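Local coordinates for DyP from Bjerkandera adusta, a protein that probably acts as a heme peroxidase of the dye-decolorizing type, using heme b to oxidise its substrates, in two crystal structures: PDB 3MM1 (chain A, 1.42 Å), residues Asn289-Ser294 and Asn313-Leu318; PDB 3VXJ (chain B, 1.39 Å), residues Asn289-Ser294 and Asn313-Leu318. Structure 2 is superposed on structure 1 by the backbone atoms of these residues (RMSD 0.06 Å); each is numbered along its deposited sequence.

Structure 1 (3MM1). It carries 1 engineered substitution outside these segments. With HEM (protoporphyrin IX containing Fe), chain C.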
loop_
_atom_site.group_PDB
_atom_site.type_symbol
_atom_site.label_atom_id
_atom_site.label_comp_id
_atom_site.label_asym_id
_atom_site.label_seq_id
_atom_site.Cartn_x
_atom_site.Cartn_y
_atom_site.Cartn_z
ATOM N N ASN A 289 -2.829 -17.868 0.413
ATOM C CA ASN A 289 -3.822 -16.976 0.983
ATOM C C ASN A 289 -5.003 -17.708 1.590
ATOM O O ASN A 289 -5.963 -17.079 2.032
ATOM C CB ASN A 289 -4.292 -15.955 -0.053
ATOM C CG ASN A 289 -4.498 -14.578 0.558
ATOM O OD1 ASN A 289 -4.000 -14.294 1.650
ATOM N ND2 ASN A 289 -5.233 -13.719 -0.144
ATOM N N ASN A 290 -4.924 -19.038 1.632
ATOM C CA ASN A 290 -6.075 -19.853 2.029
ATOM C C ASN A 290 -6.160 -20.079 3.542
ATOM O O ASN A 290 -6.013 -21.205 4.033
ATOM C CB ASN A 290 -6.079 -21.184 1.264
ATOM C CG ASN A 290 -7.436 -21.856 1.275
ATOM O OD1 ASN A 290 -8.439 -21.259 1.665
ATOM N ND2 ASN A 290 -7.472 -23.109 0.845
ATOM N N PHE A 291 -6.399 -18.991 4.271
ATOM C CA PHE A 291 -6.517 -19.025 5.727
ATOM C C PHE A 291 -7.403 -17.868 6.156
ATOM O O PHE A 291 -7.582 -16.905 5.406
ATOM C CB PHE A 291 -5.134 -18.905 6.387
ATOM C CG PHE A 291 -4.448 -17.594 6.124
ATOM C CD1 PHE A 291 -4.550 -16.541 7.037
ATOM C CD2 PHE A 291 -3.718 -17.404 4.953
ATOM C CE1 PHE A 291 -3.926 -15.328 6.780
ATOM C CE2 PHE A 291 -3.097 -16.187 4.689
ATOM C CZ PHE A 291 -3.197 -15.149 5.607
ATOM N N ASP A 292 -7.952 -17.942 7.363
ATOM C CA ASP A 292 -8.809 -16.857 7.838
ATOM C C ASP A 292 -8.731 -16.598 9.338
ATOM O O ASP A 292 -9.543 -15.859 9.875
ATOM C CB ASP A 292 -10.273 -17.062 7.406
ATOM C CG ASP A 292 -10.896 -18.308 8.001
ATOM O OD1 ASP A 292 -10.223 -19.007 8.780
ATOM O OD2 ASP A 292 -12.069 -18.593 7.679
ATOM N N TYR A 293 -7.737 -17.196 9.999
ATOM C CA TYR A 293 -7.558 -17.140 11.467
ATOM C C TYR A 293 -8.601 -17.891 12.279
ATOM O O TYR A 293 -8.548 -17.857 13.504
ATOM C CB TYR A 293 -7.406 -15.700 12.015
ATOM C CG TYR A 293 -6.421 -14.876 11.228
ATOM C CD1 TYR A 293 -5.082 -15.254 11.152
ATOM C CD2 TYR A 293 -6.835 -13.737 10.528
ATOM C CE1 TYR A 293 -4.178 -14.516 10.401
ATOM C CE2 TYR A 293 -5.933 -12.983 9.778
ATOM C CZ TYR A 293 -4.616 -13.390 9.708
ATOM O OH TYR A 293 -3.720 -12.666 8.967
ATOM N N SER A 294 -9.527 -18.585 11.616
ATOM C CA SER A 294 -10.562 -19.328 12.348
ATOM C C SER A 294 -9.992 -20.420 13.254
ATOM O O SER A 294 -10.671 -20.870 14.174
ATOM C CB SER A 294 -11.612 -19.909 11.397
ATOM O OG SER A 294 -11.037 -20.832 10.510
ATOM N N ASN A 313 -5.932 -6.836 7.697
ATOM C CA ASN A 313 -7.064 -7.633 7.211
ATOM C C ASN A 313 -7.394 -8.716 8.235
ATOM O O ASN A 313 -6.815 -9.805 8.218
ATOM C CB ASN A 313 -6.782 -8.268 5.844
ATOM C CG ASN A 313 -7.945 -9.116 5.343
ATOM O OD1 ASN A 313 -9.010 -9.154 5.965
ATOM N ND2 ASN A 313 -7.743 -9.805 4.228
ATOM N N PRO A 314 -8.329 -8.417 9.146
ATOM C CA PRO A 314 -8.610 -9.311 10.270
ATOM C C PRO A 314 -9.324 -10.618 9.934
ATOM O O PRO A 314 -9.401 -11.488 10.792
ATOM C CB PRO A 314 -9.477 -8.443 11.194
ATOM C CG PRO A 314 -9.151 -7.026 10.783
ATOM C CD PRO A 314 -8.959 -7.099 9.320
ATOM N N ARG A 315 -9.836 -10.747 8.713
ATOM C CA ARG A 315 -10.522 -11.972 8.287
ATOM C C ARG A 315 -11.536 -12.418 9.356
ATOM O O ARG A 315 -12.390 -11.614 9.755
ATOM C CB ARG A 315 -9.502 -13.059 7.880
ATOM C CG ARG A 315 -8.507 -12.564 6.828
ATOM C CD ARG A 315 -7.546 -13.643 6.320
ATOM N NE ARG A 315 -6.545 -13.026 5.454
ATOM C CZ ARG A 315 -6.045 -13.551 4.337
ATOM N NH1 ARG A 315 -6.413 -14.754 3.898
ATOM N NH2 ARG A 315 -5.177 -12.848 3.632
ATOM N N GLN A 316 -11.436 -13.650 9.859
ATOM C CA GLN A 316 -12.459 -14.151 10.781
ATOM C C GLN A 316 -12.465 -13.487 12.158
ATOM O O GLN A 316 -13.433 -13.645 12.907
ATOM C CB GLN A 316 -12.410 -15.681 10.904
ATOM C CG GLN A 316 -13.625 -16.310 11.609
ATOM C CD GLN A 316 -14.934 -16.141 10.842
ATOM O OE1 GLN A 316 -14.946 -15.944 9.625
ATOM N NE2 GLN A 316 -16.049 -16.236 11.563
ATOM N N ASP A 317 -11.434 -12.709 12.484
ATOM C CA ASP A 317 -11.501 -11.878 13.689
ATOM C C ASP A 317 -12.713 -10.941 13.681
ATOM O O ASP A 317 -13.151 -10.506 14.740
ATOM C CB ASP A 317 -10.228 -11.047 13.890
ATOM C CG ASP A 317 -9.037 -11.867 14.348
ATOM O OD1 ASP A 317 -9.199 -12.930 14.997
ATOM O OD2 ASP A 317 -7.911 -11.408 14.077
ATOM N N LEU A 318 -13.236 -10.617 12.495
ATOM C CA LEU A 318 -14.447 -9.780 12.381
ATOM C C LEU A 318 -15.756 -10.560 12.513
ATOM O O LEU A 318 -16.845 -9.960 12.522
ATOM C CB LEU A 318 -14.446 -8.983 11.069
ATOM C CG LEU A 318 -13.284 -8.020 10.814
ATOM C CD1 LEU A 318 -13.485 -7.248 9.510
ATOM C CD2 LEU A 318 -13.077 -7.068 11.986
HETATM C CHA HEM C . 0.279 -6.962 3.608
HETATM C CHB HEM C . 4.660 -4.991 4.135
HETATM C CHC HEM C . 2.620 -0.737 5.206
HETATM C CHD HEM C . -1.769 -2.665 4.648
HETATM C C1A HEM C . 1.637 -6.823 3.697
HETATM C C2A HEM C . 2.616 -7.870 3.528
HETATM C C3A HEM C . 3.823 -7.306 3.668
HETATM C C4A HEM C . 3.646 -5.897 3.926
HETATM C CMA HEM C . 5.188 -8.009 3.586
HETATM C CAA HEM C . 2.303 -9.359 3.261
HETATM C CBA HEM C . 2.060 -9.669 1.781
HETATM C CGA HEM C . 0.617 -9.554 1.360
HETATM O O1A HEM C . -0.258 -10.074 2.089
HETATM O O2A HEM C . 0.355 -8.959 0.299
HETATM C C1B HEM C . 4.510 -3.662 4.477
HETATM C C2B HEM C . 5.570 -2.702 4.709
HETATM C C3B HEM C . 5.002 -1.526 5.002
HETATM C C4B HEM C . 3.564 -1.703 4.949
HETATM C CMB HEM C . 7.079 -3.027 4.642
HETATM C CAB HEM C . 5.688 -0.187 5.331
HETATM C CBB HEM C . 6.916 0.123 4.898
HETATM C C1C HEM C . 1.252 -0.902 5.214
HETATM C C2C HEM C . 0.274 0.083 5.616
HETATM C C3C HEM C . -0.948 -0.463 5.470
HETATM C C4C HEM C . -0.764 -1.794 4.958
HETATM C CMC HEM C . 0.616 1.509 6.097
HETATM C CAC HEM C . -2.334 0.162 5.739
HETATM C CBC HEM C . -2.541 1.063 6.715
HETATM C C1D HEM C . -1.618 -3.963 4.240
HETATM C C2D HEM C . -2.704 -4.810 3.828
HETATM C C3D HEM C . -2.064 -6.133 3.509
HETATM C C4D HEM C . -0.655 -5.966 3.756
HETATM C CMD HEM C . -4.199 -4.475 3.701
HETATM C CAD HEM C . -2.796 -7.395 3.032
HETATM C CBD HEM C . -3.438 -8.062 4.248
HETATM C CGD HEM C . -4.281 -9.243 3.848
HETATM O O1D HEM C . -4.098 -10.322 4.468
HETATM O O2D HEM C . -5.135 -9.125 2.934
HETATM N NA HEM C . 2.292 -5.629 3.933
HETATM N NB HEM C . 3.298 -3.015 4.630
HETATM N NC HEM C . 0.579 -2.057 4.846
HETATM N ND HEM C . -0.415 -4.661 4.178
HETATM FE FE HEM C . 1.442 -3.867 4.470
HETATM O O HOH W 1 -4.918 -11.232 6.997
HETATM O O HOH W 2 1.466 -3.358 2.375
#
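At the propionate end of the heme pocket, two loops flanking helix 308-312 meet where Arg315 reaches across to Asn289 and Phe291. The guanidinium lies flat on the Phe291 ring, CZ to CZ 3.5 Å, planes 8° apart, a stacked cation-pi pair. In its own plane it grips Asn289 end-on, NH1 to the backbone O at 3.0 Å and NH2 to OD1 at 2.7 Å, while NH1 also reaches Phe291 O. With CG anti to the carbonyl carbon (chi1 -54°) and the chain extended to NE, the head group gets as far as the heme, where NH2 bonds propionate O1D at 2.9 Å. Asn313 ND2 holds the other oxygen, O2D, at 3.0 Å. A water joins Arg315 NE, Asn313 O, Tyr293 OH and O1D. Tyr293 sets its ring edge against Asn313 O. Further along, Gln316 N bonds Asp292 O, and Asp292 OD1 closes an Asx turn onto Ser294 N.

Structure 2 (3VXJ). With 3DM (2,6-dimethoxyphenol), chain D; HEM (protoporphyrin IX containing Fe), chain E.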
loop_
_atom_site.group_PDB
_atom_site.type_symbol
_atom_site.label_atom_id
_atom_site.label_comp_id
_atom_site.label_asym_id
_atom_site.label_seq_id
_atom_site.Cartn_x
_atom_site.Cartn_y
_atom_site.Cartn_z
ATOM N N ASN B 289 -2.886 -17.789 0.433
ATOM C CA ASN B 289 -3.907 -16.905 0.993
ATOM C C ASN B 289 -5.095 -17.659 1.586
ATOM O O ASN B 289 -6.077 -17.048 2.011
ATOM C CB ASN B 289 -4.384 -15.891 -0.049
ATOM C CG ASN B 289 -4.507 -14.497 0.531
ATOM O OD1 ASN B 289 -3.959 -14.210 1.600
ATOM N ND2 ASN B 289 -5.206 -13.624 -0.173
ATOM N N ASN B 290 -4.998 -18.984 1.634
ATOM C CA ASN B 290 -6.117 -19.820 2.044
ATOM C C ASN B 290 -6.159 -20.084 3.550
ATOM O O ASN B 290 -5.979 -21.212 4.016
ATOM C CB ASN B 290 -6.112 -21.129 1.257
ATOM C CG ASN B 290 -7.448 -21.821 1.300
ATOM O OD1 ASN B 290 -8.450 -21.242 1.721
ATOM N ND2 ASN B 290 -7.477 -23.075 0.869
ATOM N N PHE B 291 -6.421 -19.023 4.304
ATOM C CA PHE B 291 -6.486 -19.068 5.762
ATOM C C PHE B 291 -7.343 -17.896 6.197
ATOM O O PHE B 291 -7.497 -16.917 5.448
ATOM C CB PHE B 291 -5.088 -18.960 6.394
ATOM C CG PHE B 291 -4.398 -17.641 6.130
ATOM C CD1 PHE B 291 -4.489 -16.587 7.043
ATOM C CD2 PHE B 291 -3.697 -17.437 4.950
ATOM C CE1 PHE B 291 -3.869 -15.362 6.788
ATOM C CE2 PHE B 291 -3.073 -16.206 4.685
ATOM C CZ PHE B 291 -3.166 -15.178 5.612
ATOM N N ASP B 292 -7.896 -17.973 7.400
ATOM C CA ASP B 292 -8.781 -16.908 7.868
ATOM C C ASP B 292 -8.707 -16.632 9.371
ATOM O O ASP B 292 -9.539 -15.902 9.890
ATOM C CB ASP B 292 -10.236 -17.171 7.439
ATOM C CG ASP B 292 -10.809 -18.462 8.019
ATOM O OD1 ASP B 292 -10.130 -19.121 8.835
ATOM O OD2 ASP B 292 -11.953 -18.815 7.657
ATOM N N TYR B 293 -7.714 -17.216 10.046
ATOM C CA TYR B 293 -7.542 -17.148 11.511
ATOM C C TYR B 293 -8.595 -17.925 12.305
ATOM O O TYR B 293 -8.563 -17.898 13.532
ATOM C CB TYR B 293 -7.388 -15.695 12.049
ATOM C CG TYR B 293 -6.408 -14.869 11.256
ATOM C CD1 TYR B 293 -5.071 -15.247 11.175
ATOM C CD2 TYR B 293 -6.817 -13.719 10.567
ATOM C CE1 TYR B 293 -4.169 -14.517 10.427
ATOM C CE2 TYR B 293 -5.916 -12.975 9.814
ATOM C CZ TYR B 293 -4.591 -13.388 9.753
ATOM O OH TYR B 293 -3.662 -12.697 9.006
ATOM N N SER B 294 -9.504 -18.642 11.631
ATOM C CA SER B 294 -10.546 -19.396 12.350
ATOM C C SER B 294 -9.968 -20.493 13.240
ATOM O O SER B 294 -10.624 -20.940 14.180
ATOM C CB SER B 294 -11.595 -19.980 11.404
ATOM O OG SER B 294 -11.033 -20.966 10.576
ATOM N N ASN B 313 -5.921 -6.836 7.671
ATOM C CA ASN B 313 -7.053 -7.633 7.221
ATOM C C ASN B 313 -7.381 -8.708 8.251
ATOM O O ASN B 313 -6.800 -9.798 8.231
ATOM C CB ASN B 313 -6.800 -8.271 5.856
ATOM C CG ASN B 313 -7.962 -9.145 5.398
ATOM O OD1 ASN B 313 -9.038 -9.162 6.020
ATOM N ND2 ASN B 313 -7.742 -9.899 4.320
ATOM N N PRO B 314 -8.318 -8.400 9.162
ATOM C CA PRO B 314 -8.608 -9.286 10.284
ATOM C C PRO B 314 -9.311 -10.593 9.926
ATOM O O PRO B 314 -9.392 -11.462 10.783
ATOM C CB PRO B 314 -9.507 -8.430 11.188
ATOM C CG PRO B 314 -9.206 -7.015 10.792
ATOM C CD PRO B 314 -8.946 -7.080 9.329
ATOM N N ARG B 315 -9.790 -10.746 8.690
ATOM C CA ARG B 315 -10.455 -11.992 8.276
ATOM C C ARG B 315 -11.499 -12.408 9.329
ATOM O O ARG B 315 -12.355 -11.586 9.680
ATOM C CB ARG B 315 -9.427 -13.087 7.913
ATOM C CG ARG B 315 -8.452 -12.612 6.853
ATOM C CD ARG B 315 -7.493 -13.692 6.365
ATOM N NE ARG B 315 -6.482 -13.074 5.501
ATOM C CZ ARG B 315 -5.994 -13.574 4.369
ATOM N NH1 ARG B 315 -6.389 -14.756 3.911
ATOM N NH2 ARG B 315 -5.107 -12.871 3.687
ATOM N N GLN B 316 -11.453 -13.645 9.831
ATOM C CA GLN B 316 -12.492 -14.134 10.748
ATOM C C GLN B 316 -12.487 -13.468 12.126
ATOM O O GLN B 316 -13.435 -13.642 12.891
ATOM C CB GLN B 316 -12.439 -15.668 10.876
ATOM C CG GLN B 316 -13.636 -16.321 11.591
ATOM C CD GLN B 316 -14.952 -16.180 10.836
ATOM O OE1 GLN B 316 -14.970 -15.993 9.618
ATOM N NE2 GLN B 316 -16.057 -16.283 11.563
ATOM N N ASP B 317 -11.461 -12.680 12.449
ATOM C CA ASP B 317 -11.542 -11.870 13.678
ATOM C C ASP B 317 -12.756 -10.926 13.646
ATOM O O ASP B 317 -13.243 -10.503 14.698
ATOM C CB ASP B 317 -10.274 -11.039 13.912
ATOM C CG ASP B 317 -9.073 -11.869 14.341
ATOM O OD1 ASP B 317 -9.222 -12.969 14.916
ATOM O OD2 ASP B 317 -7.952 -11.365 14.112
ATOM N N LEU B 318 -13.246 -10.605 12.447
ATOM C CA LEU B 318 -14.441 -9.756 12.315
ATOM C C LEU B 318 -15.752 -10.529 12.473
ATOM O O LEU B 318 -16.818 -9.912 12.583
ATOM C CB LEU B 318 -14.431 -8.991 10.986
ATOM C CG LEU B 318 -13.295 -7.993 10.778
ATOM C CD1 LEU B 318 -13.470 -7.294 9.443
ATOM C CD2 LEU B 318 -13.232 -6.974 11.911
HETATM O O1 3DM D . -10.384 -11.479 3.709
HETATM C C1 3DM D . -11.268 -12.156 4.522
HETATM C C2 3DM D . -12.184 -11.473 5.329
HETATM O O2 3DM D . -12.189 -10.102 5.308
HETATM C C7 3DM D . -12.844 -9.419 6.390
HETATM C C3 3DM D . -13.068 -12.213 6.128
HETATM C C4 3DM D . -13.015 -13.610 6.141
HETATM C C5 3DM D . -12.108 -14.286 5.332
HETATM C C6 3DM D . -11.232 -13.556 4.528
HETATM O O3 3DM D . -10.314 -14.162 3.718
HETATM C C8 3DM D . -10.050 -15.572 3.949
HETATM C CHA HEM E . 0.248 -6.970 3.571
HETATM C CHB HEM E . 4.609 -4.972 4.167
HETATM C CHC HEM E . 2.566 -0.713 5.205
HETATM C CHD HEM E . -1.807 -2.677 4.580
HETATM C C1A HEM E . 1.602 -6.809 3.675
HETATM C C2A HEM E . 2.585 -7.858 3.520
HETATM C C3A HEM E . 3.795 -7.299 3.698
HETATM C C4A HEM E . 3.606 -5.886 3.936
HETATM C CMA HEM E . 5.168 -7.995 3.631
HETATM C CAA HEM E . 2.253 -9.346 3.275
HETATM C CBA HEM E . 2.109 -9.750 1.806
HETATM C CGA HEM E . 0.842 -9.251 1.152
HETATM O O1A HEM E . -0.266 -9.738 1.465
HETATM O O2A HEM E . 0.952 -8.359 0.265
HETATM C C1B HEM E . 4.443 -3.639 4.486
HETATM C C2B HEM E . 5.507 -2.690 4.735
HETATM C C3B HEM E . 4.939 -1.503 5.019
HETATM C C4B HEM E . 3.504 -1.680 4.942
HETATM C CMB HEM E . 7.010 -3.046 4.689
HETATM C CAB HEM E . 5.626 -0.159 5.339
HETATM C CBB HEM E . 6.869 0.118 4.936
HETATM C C1C HEM E . 1.206 -0.890 5.171
HETATM C C2C HEM E . 0.212 0.111 5.508
HETATM C C3C HEM E . -1.002 -0.438 5.350
HETATM C C4C HEM E . -0.803 -1.799 4.901
HETATM C CMC HEM E . 0.548 1.548 5.951
HETATM C CAC HEM E . -2.400 0.201 5.565
HETATM C CBC HEM E . -2.634 1.067 6.561
HETATM C C1D HEM E . -1.642 -3.980 4.189
HETATM C C2D HEM E . -2.727 -4.829 3.761
HETATM C C3D HEM E . -2.096 -6.153 3.463
HETATM C C4D HEM E . -0.690 -5.985 3.728
HETATM C CMD HEM E . -4.227 -4.513 3.637
HETATM C CAD HEM E . -2.863 -7.399 2.995
HETATM C CBD HEM E . -3.464 -8.057 4.233
HETATM C CGD HEM E . -4.280 -9.269 3.876
HETATM O O1D HEM E . -4.032 -10.343 4.489
HETATM O O2D HEM E . -5.169 -9.176 2.999
HETATM N NA HEM E . 2.258 -5.636 3.950
HETATM N NB HEM E . 3.221 -3.000 4.654
HETATM N NC HEM E . 0.546 -2.052 4.843
HETATM N ND HEM E . -0.441 -4.683 4.129
HETATM FE FE HEM E . 1.399 -3.853 4.464
HETATM O O HOH W 3 -4.849 -11.237 7.053
HETATM O O HOH W 4 1.474 -3.458 2.512
#
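In the heme propionate pocket Arg315 meets Asn289, Phe291 and 2,6-dimethoxyphenol. The guanidinium lies flat on the Phe291 ring, CZ to CZ 3.5 Å, planes 9° apart, a stacked cation-pi pair. In its own plane it grips Asn289 end-on, NH1 to the backbone O and NH2 to OD1 at 2.7 Å, while NH1 also reaches Phe291 O. With CG anti to the carbonyl carbon (chi1 -55°) and the chain extended to NE, NH2 gets as far as heme propionate O1D, bonded at 2.9 Å. Asn313 ND2 holds O2D at 3.0 Å and donates to ligand O1 at 3.1 Å. A water joins Arg315 NE, Asn313 O, Tyr293 OH and O1D. Tyr293 sets its ring edge against Asn313 O. Gln316 N bonds Asp292 O, and Asp292 OD1 closes an Asx turn onto Ser294 N. The ligand lays a ring face over Arg315, C3 to CA 3.4 Å, with C1 and C6 over CG; methoxy C8 nears Phe291 O (3.3 Å) and Asp292 CB, C7 Leu318 CD1 (3.8 Å).

Structure 1 against structure 2
The CA atoms that can be compared coincide within the error, and Arg315(A) holds Phe291(A) O as Arg315(B) holds Phe291(B) O; the heme, the water on the iron and the water near Arg315(A) and Arg315(B) recur. What changes is the bound group: 2,6-dimethoxyphenol is present in structure 2 alone, and no ligand or ion is modelled at that place in structure 1. Phe291(A), Asp292(A), Asn313(A), Arg315(A) and Leu318(A) and their counterparts in (B) keep their places, with and without the modelled ligand. Asn313(B) gains a partner, its ND2 donating to the phenol oxygen O1 at 3.1 Å while still bonding heme O2D, as Asn313(A) ND2 does. A face of the aromatic ring packs on CA and CG of Arg315(B), C3 to CA 3.4 Å, a contact with no counterpart from a modelled ligand at Arg315(A). The methoxy carbon C8 comes to 3.3 Å from Phe291(B) O and 3.8 Å from Asp292(B) CB. The second methoxy carbon, C7, touches Leu318(B) CD1.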